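Local coordinates for protein 3-oxoadipate enol-lactonase (Burkholderia xenovorans, PDB 2XUA) that probably hydrolyses the enol-lactone of 3-oxoadipate as an alpha/beta hydrolase of catechol metabolism, and binds laevulinic acid in its pocket, at residues Glu133-Val136 with Pro137-Val140; Glu184-Ala187 with Ser188-Ala192; Asp252-Thr255 with Lys256-Asp260. All blocks are in the same frame, centred on the assembly; numbering follows the deposited sequence.

Contact 1: residues Glu133-Val136 with Pro137-Val140; sequences EVWV and PRAV. With SHF (laevulinic acid), chain C.
The guanidinium group of Arg138 meets the Trp135 indole nearly at right angles, the two planes standing 84° apart. Trp135 CZ3 lies in the guanidinium plane at its edge, 3.3 Å from Arg138 NE, while Val134 CG1 sits over one guanidinium face, 3.4 Å from Arg138 NH2. Also near that plane, at the edge, the laevulinic acid presents its carboxylate: Arg138 NH2 gives a weak hydrogen bond to OH1 of the ligand at 3.4 Å, so the arginine touches the ligand's acid end without gripping it strongly. The extended first two torsions of the arginine, with CG anti to the backbone N (chi1 -167°), carry Arg138 CD to within 3.4 Å of Trp135 CZ3, and the bend at chi3 (-83°) then sets NE and the guanidinium beside the benzene part of the indole. The indole is itself tethered, because Trp135 NE1 donates to the carbonyl of Ile129. Along the backbone, Pro137 has no N-H to give to the turn before, and the helix kinks there; Pro137 CG lies 3.2 Å from Glu133 O. Regular bonding resumes with Arg138 N to Val134 O at 3.2 Å. Arg138 touches Arg157, another residue of the ligand pocket. Within the fold, this turn of helix 132-145 lies against helix 183-195, where Trp135 packs on Ile193 and Asp194 and Arg138 on Tyr186 and Cys190.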
ATOM      1  N   GLU B 133       1.818  22.085  21.854  1.00 23.65           N
ATOM      2  CA  GLU B 133       2.106  23.101  20.815  1.00 24.24           C
ATOM      3  C   GLU B 133       2.238  22.453  19.427  1.00 25.80           C
ATOM      4  O   GLU B 133       2.044  23.121  18.396  1.00 25.82           O
ATOM      5  CB  GLU B 133       3.372  23.930  21.155  1.00 25.82           C
ATOM      6  CG  GLU B 133       3.275  24.845  22.416  1.00 27.56           C
ATOM      7  CD  GLU B 133       3.027  24.100  23.750  1.00 33.28           C
ATOM      8  OE1 GLU B 133       3.643  23.020  23.963  1.00 31.54           O
ATOM      9  OE2 GLU B 133       2.207  24.601  24.598  1.00 34.00           O
ATOM     10  N   VAL B 134       2.509  21.148  19.395  1.00 25.33           N
ATOM     11  CA  VAL B 134       2.585  20.447  18.097  1.00 25.59           C
ATOM     12  C   VAL B 134       1.216  19.835  17.789  1.00 23.62           C
ATOM     13  O   VAL B 134       0.664  20.057  16.736  1.00 23.78           O
ATOM     14  CB  VAL B 134       3.722  19.367  18.049  1.00 25.53           C
ATOM     15  CG1 VAL B 134       3.689  18.616  16.689  1.00 26.78           C
ATOM     16  CG2 VAL B 134       5.076  20.001  18.179  1.00 28.17           C
ATOM     17  N   TRP B 135       0.650  19.129  18.747  1.00 23.06           N
ATOM     18  CA  TRP B 135      -0.486  18.244  18.482  1.00 21.10           C
ATOM     19  C   TRP B 135      -1.791  18.963  18.394  1.00 22.05           C
ATOM     20  O   TRP B 135      -2.732  18.488  17.729  1.00 20.81           O
ATOM     21  CB  TRP B 135      -0.596  17.203  19.590  1.00 21.60           C
ATOM     22  CG  TRP B 135       0.531  16.201  19.561  1.00 20.39           C
ATOM     23  CD1 TRP B 135       1.427  15.956  20.544  1.00 19.22           C
ATOM     24  CD2 TRP B 135       0.881  15.325  18.466  1.00 21.40           C
ATOM     25  NE1 TRP B 135       2.308  14.979  20.155  1.00 23.06           N
ATOM     26  CE2 TRP B 135       2.006  14.593  18.870  1.00 19.05           C
ATOM     27  CE3 TRP B 135       0.336  15.085  17.183  1.00 19.98           C
ATOM     28  CZ2 TRP B 135       2.594  13.633  18.063  1.00 18.46           C
ATOM     29  CZ3 TRP B 135       0.917  14.104  16.379  1.00 15.63           C
ATOM     30  CH2 TRP B 135       2.028  13.396  16.820  1.00 15.25           C
ATOM     31  N   VAL B 136      -1.913  20.083  19.122  1.00 21.52           N
ATOM     32  CA  VAL B 136      -3.213  20.773  19.134  1.00 20.85           C
ATOM     33  C   VAL B 136      -3.496  21.436  17.763  1.00 21.30           C
ATOM     34  O   VAL B 136      -4.554  21.182  17.155  1.00 20.60           O
ATOM     35  CB  VAL B 136      -3.335  21.718  20.373  1.00 21.26           C
ATOM     36  CG1 VAL B 136      -4.568  22.623  20.277  1.00 23.95           C
ATOM     37  CG2 VAL B 136      -3.411  20.903  21.625  1.00 19.30           C
ATOM     38  N   PRO B 137      -2.534  22.230  17.225  1.00 20.70           N
ATOM     39  CA  PRO B 137      -2.664  22.804  15.873  1.00 21.63           C
ATOM     40  C   PRO B 137      -2.702  21.742  14.780  1.00 21.22           C
ATOM     41  O   PRO B 137      -3.343  21.908  13.756  1.00 22.40           O
ATOM     42  CB  PRO B 137      -1.356  23.609  15.680  1.00 21.72           C
ATOM     43  CG  PRO B 137      -0.807  23.806  17.038  1.00 22.50           C
ATOM     44  CD  PRO B 137      -1.306  22.699  17.923  1.00 21.79           C
ATOM     45  N   ARG B 138      -2.006  20.648  14.991  1.00 21.68           N
ATOM     46  CA  ARG B 138      -2.018  19.567  14.026  1.00 20.48           C
ATOM     47  C   ARG B 138      -3.411  19.018  13.791  1.00 19.40           C
ATOM     48  O   ARG B 138      -3.832  18.838  12.629  1.00 19.43           O
ATOM     49  CB  ARG B 138      -1.084  18.459  14.494  1.00 21.62           C
ATOM     50  CG  ARG B 138      -0.818  17.441  13.375  1.00 25.75           C
ATOM     51  CD  ARG B 138      -0.019  16.307  13.928  1.00 31.17           C
ATOM     52  NE  ARG B 138       1.442  16.431  14.042  1.00 37.61           N
ATOM     53  CZ  ARG B 138       2.234  17.286  13.401  1.00 37.52           C
ATOM     54  NH1 ARG B 138       1.723  18.189  12.574  1.00 40.27           N
ATOM     55  NH2 ARG B 138       3.564  17.230  13.607  1.00 33.13           N
ATOM     56  N   ALA B 139      -4.118  18.762  14.896  1.00 18.62           N
ATOM     57  CA  ALA B 139      -5.472  18.251  14.914  1.00 18.57           C
ATOM     58  C   ALA B 139      -6.407  19.236  14.297  1.00 18.37           C
ATOM     59  O   ALA B 139      -7.271  18.855  13.531  1.00 17.45           O
ATOM     60  CB  ALA B 139      -5.917  17.939  16.373  1.00 17.49           C
ATOM     61  N   VAL B 140      -6.212  20.513  14.593  1.00 18.98           N
ATOM     62  CA  VAL B 140      -7.051  21.571  13.985  1.00 20.20           C
ATOM     63  C   VAL B 140      -6.876  21.575  12.470  1.00 20.01           C
ATOM     64  O   VAL B 140      -7.841  21.591  11.688  1.00 20.23           O
ATOM     65  CB  VAL B 140      -6.709  23.019  14.562  1.00 20.59           C
ATOM     66  CG1 VAL B 140      -7.344  24.095  13.651  1.00 19.86           C
ATOM     67  CG2 VAL B 140      -7.166  23.165  15.995  1.00 20.93           C
TER
HETATM   68  C4  SHF C1265       2.728  11.877  12.012  1.00 26.30           C
HETATM   69  C5  SHF C1265       3.290  10.449  12.045  1.00 24.90           C
HETATM   70  C3  SHF C1265       3.341  12.965  12.908  1.00 26.34           C
HETATM   71  C2  SHF C1265       4.799  12.794  13.404  1.00 34.54           C
HETATM   72  C1  SHF C1265       5.476  14.183  13.766  1.00 35.39           C
HETATM   73  O4  SHF C1265       1.806  12.161  11.225  1.00 18.91           O
HETATM   74  O1  SHF C1265       6.185  14.649  12.855  1.00 36.43           O
HETATM   75  OH1 SHF C1265       5.374  14.710  14.926  1.00 37.78           O

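Contact 2: residues Glu184-Ala187 with Ser188-Ala192; sequences EGYA and SNCEA. With SHF (laevulinic acid), chain C.
The carbonyl oxygen of Glu184 takes two hydrogen bonds from Ser188: the backbone N at 2.8 Å and the hydroxyl OG at 3.0 Å. The hydroxyl stands above the carbonyl plane, 39° out of it. A chi1 of -61° holds Ser188 OG there, anti to its own carbonyl carbon and folded back on the preceding turn. One residue on, Gly185 O receives Asn189 N and, weakly, Asn189 ND2 at 2.9 Å; Asn189 ND2 also donates to the carbonyl of Arg61, its stronger partner, which ties the helix to that loop. The acidic ends of Glu184 and Glu191 come near each other, OE1 to OE1 at 5.1 Å, and both form salt bridges to Arg143, whose positive charge probably offsets the repulsion between them. On the pocket side, Tyr186 has its CG anti to the backbone N (chi1 -180°), and the phenol extends to the ligand. Its OH donates to the ketone O4 of laevulinic acid at 2.7 Å, with O4 near the ring plane at the edge. Cys190 SG approaches the same ring obliquely, 4.3 Å from its centroid and 3.5 Å from Tyr186 CE2, a sulfur-aromatic contact one turn on. With Arg138 and Arg157, Tyr186 belongs to the product-analogue pocket of this alpha/beta hydrolase, lined by helices that, inserted between strands 117-123 and 209-214, probably belong to its divergent cap domain.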
ATOM      1  N   GLU B 184     -10.458  12.866  10.618  1.00 16.72           N
ATOM      2  CA  GLU B 184     -10.968  12.772  11.999  1.00 18.42           C
ATOM      3  C   GLU B 184     -10.217  11.680  12.744  1.00 18.83           C
ATOM      4  O   GLU B 184      -9.777  11.891  13.889  1.00 18.62           O
ATOM      5  CB  GLU B 184     -12.510  12.502  12.041  1.00 18.48           C
ATOM      6  CG  GLU B 184     -13.039  12.312  13.447  1.00 18.19           C
ATOM      7  CD  GLU B 184     -12.664  13.429  14.422  1.00 23.80           C
ATOM      8  OE1 GLU B 184     -12.580  13.161  15.639  1.00 23.45           O
ATOM      9  OE2 GLU B 184     -12.434  14.597  13.985  1.00 24.32           O
ATOM     10  N   GLY B 185     -10.004  10.533  12.060  1.00 19.06           N
ATOM     11  CA  GLY B 185      -9.209   9.433  12.637  1.00 18.13           C
ATOM     12  C   GLY B 185      -7.816   9.903  13.011  1.00 17.07           C
ATOM     13  O   GLY B 185      -7.309   9.615  14.080  1.00 18.09           O
ATOM     14  N   TYR B 186      -7.180  10.617  12.106  1.00 16.53           N
ATOM     15  CA  TYR B 186      -5.817  11.136  12.325  1.00 15.66           C
ATOM     16  C   TYR B 186      -5.802  12.147  13.493  1.00 16.72           C
ATOM     17  O   TYR B 186      -5.030  12.022  14.430  1.00 17.19           O
ATOM     18  CB  TYR B 186      -5.371  11.839  11.055  1.00 13.37           C
ATOM     19  CG  TYR B 186      -3.987  12.422  11.133  1.00 18.15           C
ATOM     20  CD1 TYR B 186      -2.857  11.658  10.777  1.00 16.63           C
ATOM     21  CD2 TYR B 186      -3.786  13.737  11.596  1.00 17.53           C
ATOM     22  CE1 TYR B 186      -1.563  12.208  10.808  1.00 20.27           C
ATOM     23  CE2 TYR B 186      -2.481  14.286  11.684  1.00 15.97           C
ATOM     24  CZ  TYR B 186      -1.382  13.527  11.276  1.00 18.57           C
ATOM     25  OH  TYR B 186      -0.093  14.046  11.357  1.00 17.91           O
ATOM     26  N   ALA B 187      -6.649  13.167  13.424  1.00 17.99           N
ATOM     27  CA  ALA B 187      -6.761  14.104  14.554  1.00 18.92           C
ATOM     28  C   ALA B 187      -7.055  13.382  15.905  1.00 18.94           C
ATOM     29  O   ALA B 187      -6.486  13.728  16.943  1.00 20.74           O
ATOM     30  CB  ALA B 187      -7.847  15.135  14.240  1.00 18.00           C
ATOM     31  N   SER B 188      -7.916  12.371  15.922  1.00 19.56           N
ATOM     32  CA  SER B 188      -8.188  11.730  17.217  1.00 19.43           C
ATOM     33  C   SER B 188      -6.968  11.039  17.802  1.00 18.34           C
ATOM     34  O   SER B 188      -6.842  10.919  19.012  1.00 16.67           O
ATOM     35  CB  SER B 188      -9.350  10.746  17.137  1.00 20.47           C
ATOM     36  OG  SER B 188     -10.517  11.440  16.757  1.00 23.76           O
ATOM     37  N   ASN B 189      -6.095  10.544  16.922  1.00 18.62           N
ATOM     38  CA  ASN B 189      -4.832   9.918  17.336  1.00 17.26           C
ATOM     39  C   ASN B 189      -3.876  10.997  17.775  1.00 17.24           C
ATOM     40  O   ASN B 189      -3.124  10.811  18.744  1.00 20.10           O
ATOM     41  CB  ASN B 189      -4.265   9.055  16.191  1.00 16.86           C
ATOM     42  CG  ASN B 189      -4.962   7.693  16.113  1.00 14.40           C
ATOM     43  OD1 ASN B 189      -4.827   6.909  17.021  1.00 15.73           O
ATOM     44  ND2 ASN B 189      -5.735   7.442  15.080  1.00 10.75           N
ATOM     45  N   CYS B 190      -3.915  12.156  17.133  1.00 17.20           N
ATOM     46  CA  CYS B 190      -3.120  13.272  17.662  1.00 17.94           C
ATOM     47  C   CYS B 190      -3.422  13.509  19.137  1.00 17.46           C
ATOM     48  O   CYS B 190      -2.514  13.625  19.962  1.00 16.09           O
ATOM     49  CB  CYS B 190      -3.428  14.553  16.886  1.00 17.92           C
ATOM     50  SG  CYS B 190      -2.805  14.565  15.182  1.00 18.79           S
ATOM     51  N   GLU B 191      -4.724  13.550  19.431  1.00 18.18           N
ATOM     52  CA  GLU B 191      -5.230  13.719  20.785  1.00 18.96           C
ATOM     53  C   GLU B 191      -4.738  12.616  21.702  1.00 19.34           C
ATOM     54  O   GLU B 191      -4.146  12.898  22.769  1.00 18.79           O
ATOM     55  CB  GLU B 191      -6.760  13.861  20.752  1.00 18.65           C
ATOM     56  CG  GLU B 191      -7.128  15.232  20.207  1.00 20.41           C
ATOM     57  CD  GLU B 191      -8.586  15.395  19.702  1.00 25.45           C
ATOM     58  OE1 GLU B 191      -9.254  14.420  19.294  1.00 28.53           O
ATOM     59  OE2 GLU B 191      -9.018  16.562  19.626  1.00 25.12           O
ATOM     60  N   ALA B 192      -4.868  11.355  21.251  1.00 19.28           N
ATOM     61  CA  ALA B 192      -4.315  10.268  22.055  1.00 18.26           C
ATOM     62  C   ALA B 192      -2.857  10.383  22.438  1.00 17.95           C
ATOM     63  O   ALA B 192      -2.485  10.062  23.589  1.00 18.02           O
ATOM     64  CB  ALA B 192      -4.599   8.862  21.417  1.00 18.26           C
TER
HETATM   65  C4  SHF C1265       2.728  11.877  12.012  1.00 26.30           C
HETATM   66  C5  SHF C1265       3.290  10.449  12.045  1.00 24.90           C
HETATM   67  C3  SHF C1265       3.341  12.965  12.908  1.00 26.34           C
HETATM   68  C2  SHF C1265       4.799  12.794  13.404  1.00 34.54           C
HETATM   69  C1  SHF C1265       5.476  14.183  13.766  1.00 35.39           C
HETATM   70  O4  SHF C1265       1.806  12.161  11.225  1.00 18.91           O
HETATM   71  O1  SHF C1265       6.185  14.649  12.855  1.00 36.43           O
HETATM   72  OH1 SHF C1265       5.374  14.710  14.926  1.00 37.78           O

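Contact 3: residues Asp252-Thr255 with Lys256-Asp260; sequences DAFT and KTVVD
Phe254 and Val258 form the tightly packed side of this helix, lying side by side and pointing the same way. Val258 CG2 approaches the Phe254 ring obliquely and off-centre, 4.2 Å from the centroid and 29° from the ring normal, a CH-pi contact whose nearest ring atom is CE2 at 3.7 Å. A chi1 of -178°, which turns CG anti to the backbone N, carries the Phe254 ring alongside this methyl. Thr255 and Val259 repeat the pattern more loosely, their CG2 atoms 4.1 Å apart, and both meet helix 43-52. Thr257 adds a polar grip: its OG1 donates to Ala253 O at 2.6 Å and its N to the same oxygen at 2.9 Å, the two donors coming from opposite faces of the carbonyl plane. The other side is looser and more exposed. There Lys256 bends at chi2 and chi4 and reaches along the helix to Asp260, where NZ and OD2 form a salt bridge at 3.4 Å. Inward, Phe254 and Val258 rest on Ile212 of strand 209-214, and Phe254 also meets Leu240 of strand 236-240. This is an amphipathic helix near the C-terminus, packed on the central sheet of an alpha/beta hydrolase fold.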
ATOM      1  N   ASP B 252      17.530  -2.116   5.868  1.00 16.34           N
ATOM      2  CA  ASP B 252      18.358  -3.262   6.120  1.00 18.28           C
ATOM      3  C   ASP B 252      18.939  -3.325   7.526  1.00 18.16           C
ATOM      4  O   ASP B 252      18.891  -4.395   8.157  1.00 17.28           O
ATOM      5  CB  ASP B 252      19.418  -3.432   5.015  1.00 19.83           C
ATOM      6  CG  ASP B 252      20.070  -4.813   5.086  1.00 22.59           C
ATOM      7  OD1 ASP B 252      21.050  -4.933   5.833  1.00 22.09           O
ATOM      8  OD2 ASP B 252      19.554  -5.775   4.478  1.00 27.86           O
ATOM      9  N   ALA B 253      19.430  -2.196   8.044  1.00 16.63           N
ATOM     10  CA  ALA B 253      20.014  -2.146   9.365  1.00 15.43           C
ATOM     11  C   ALA B 253      18.951  -2.268  10.401  1.00 16.69           C
ATOM     12  O   ALA B 253      19.167  -2.907  11.442  1.00 17.48           O
ATOM     13  CB  ALA B 253      20.772  -0.845   9.566  1.00 16.21           C
ATOM     14  N   PHE B 254      17.785  -1.647  10.139  1.00 16.33           N
ATOM     15  CA  PHE B 254      16.658  -1.716  11.078  1.00 14.48           C
ATOM     16  C   PHE B 254      16.201  -3.183  11.258  1.00 15.28           C
ATOM     17  O   PHE B 254      16.038  -3.653  12.407  1.00 14.70           O
ATOM     18  CB  PHE B 254      15.519  -0.866  10.537  1.00 13.59           C
ATOM     19  CG  PHE B 254      14.314  -0.828  11.438  1.00 15.66           C
ATOM     20  CD1 PHE B 254      14.026   0.299  12.230  1.00 10.09           C
ATOM     21  CD2 PHE B 254      13.468  -1.939  11.509  1.00 13.16           C
ATOM     22  CE1 PHE B 254      12.855   0.339  13.091  1.00 11.84           C
ATOM     23  CE2 PHE B 254      12.296  -1.900  12.349  1.00  9.76           C
ATOM     24  CZ  PHE B 254      11.991  -0.773  13.129  1.00 14.49           C
ATOM     25  N   THR B 255      15.963  -3.855  10.136  1.00 15.02           N
ATOM     26  CA  THR B 255      15.590  -5.252  10.124  1.00 16.82           C
ATOM     27  C   THR B 255      16.565  -6.142  10.901  1.00 16.91           C
ATOM     28  O   THR B 255      16.164  -6.868  11.823  1.00 17.33           O
ATOM     29  CB  THR B 255      15.328  -5.776   8.694  1.00 16.99           C
ATOM     30  OG1 THR B 255      14.288  -4.980   8.082  1.00 16.90           O
ATOM     31  CG2 THR B 255      14.840  -7.199   8.783  1.00 17.73           C
ATOM     32  N   LYS B 256      17.837  -6.035  10.575  1.00 17.09           N
ATOM     33  CA  LYS B 256      18.883  -6.767  11.261  1.00 18.49           C
ATOM     34  C   LYS B 256      18.856  -6.516  12.759  1.00 18.56           C
ATOM     35  O   LYS B 256      18.916  -7.475  13.558  1.00 17.02           O
ATOM     36  CB  LYS B 256      20.253  -6.388  10.654  1.00 20.53           C
ATOM     37  CG  LYS B 256      21.480  -7.084  11.256  1.00 26.85           C
ATOM     38  CD  LYS B 256      21.609  -8.563  10.789  1.00 36.86           C
ATOM     39  CE  LYS B 256      22.788  -9.365  11.433  1.00 39.96           C
ATOM     40  NZ  LYS B 256      24.009  -8.527  11.624  1.00 39.70           N
ATOM     41  N   THR B 257      18.788  -5.232  13.143  1.00 17.36           N
ATOM     42  CA  THR B 257      18.807  -4.901  14.549  1.00 17.80           C
ATOM     43  C   THR B 257      17.648  -5.558  15.300  1.00 17.25           C
ATOM     44  O   THR B 257      17.853  -6.149  16.353  1.00 17.07           O
ATOM     45  CB  THR B 257      18.751  -3.371  14.758  1.00 17.26           C
ATOM     46  OG1 THR B 257      19.815  -2.756  13.990  1.00 17.56           O
ATOM     47  CG2 THR B 257      18.930  -3.052  16.218  1.00 19.18           C
ATOM     48  N   VAL B 258      16.442  -5.415  14.760  1.00 15.64           N
ATOM     49  CA  VAL B 258      15.245  -5.936  15.374  1.00 16.42           C
ATOM     50  C   VAL B 258      15.311  -7.478  15.366  1.00 17.22           C
ATOM     51  O   VAL B 258      15.022  -8.076  16.387  1.00 17.74           O
ATOM     52  CB  VAL B 258      13.983  -5.379  14.720  1.00 17.64           C
ATOM     53  CG1 VAL B 258      12.769  -5.953  15.347  1.00 15.76           C
ATOM     54  CG2 VAL B 258      13.919  -3.842  15.026  1.00 15.26           C
ATOM     55  N   VAL B 259      15.783  -8.087  14.274  1.00 17.75           N
ATOM     56  CA  VAL B 259      15.825  -9.559  14.226  1.00 19.34           C
ATOM     57  C   VAL B 259      16.836 -10.119  15.256  1.00 19.88           C
ATOM     58  O   VAL B 259      16.499 -11.046  16.001  1.00 20.28           O
ATOM     59  CB  VAL B 259      15.947 -10.118  12.819  1.00 18.99           C
ATOM     60  CG1 VAL B 259      16.137 -11.710  12.815  1.00 19.90           C
ATOM     61  CG2 VAL B 259      14.680  -9.758  11.988  1.00 20.44           C
ATOM     62  N   ASP B 260      18.050  -9.546  15.336  1.00 21.24           N
ATOM     63  CA  ASP B 260      19.080 -10.099  16.214  1.00 22.08           C
ATOM     64  C   ASP B 260      18.636  -9.937  17.662  1.00 21.41           C
ATOM     65  O   ASP B 260      18.780 -10.867  18.471  1.00 22.49           O
ATOM     66  CB  ASP B 260      20.458  -9.439  15.993  1.00 22.36           C
ATOM     67  CG  ASP B 260      21.025  -9.665  14.585  1.00 25.53           C
ATOM     68  OD1 ASP B 260      20.573 -10.528  13.783  1.00 25.30           O
ATOM     69  OD2 ASP B 260      21.963  -8.926  14.265  1.00 30.48           O
TER

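Overall arrangement
Contacts 1 and 2 belong to one ligand site, whereas contact 3 lies on the opposite side of the chain's centre, its nearest atoms about 17 Å from contact 1 and about 19 Å from contact 2. The first two sit on neighbouring helices, 132-145 and 183-195, which touch directly, Arg138 CD lying 3.4 Å from Tyr186 OH, and they meet different ends of laevulinic acid. Contact 3 is on helix 251-263, which lies on the sheet. Contact 2 is the more buried; contacts 1 and 3 are only partly so. Chemistry follows place: an arginine of 133-140 and a tyrosine hydroxyl of 184-192 beside the ligand, against mainly aliphatic and aromatic packing in 252-260, with charges kept to its outer face.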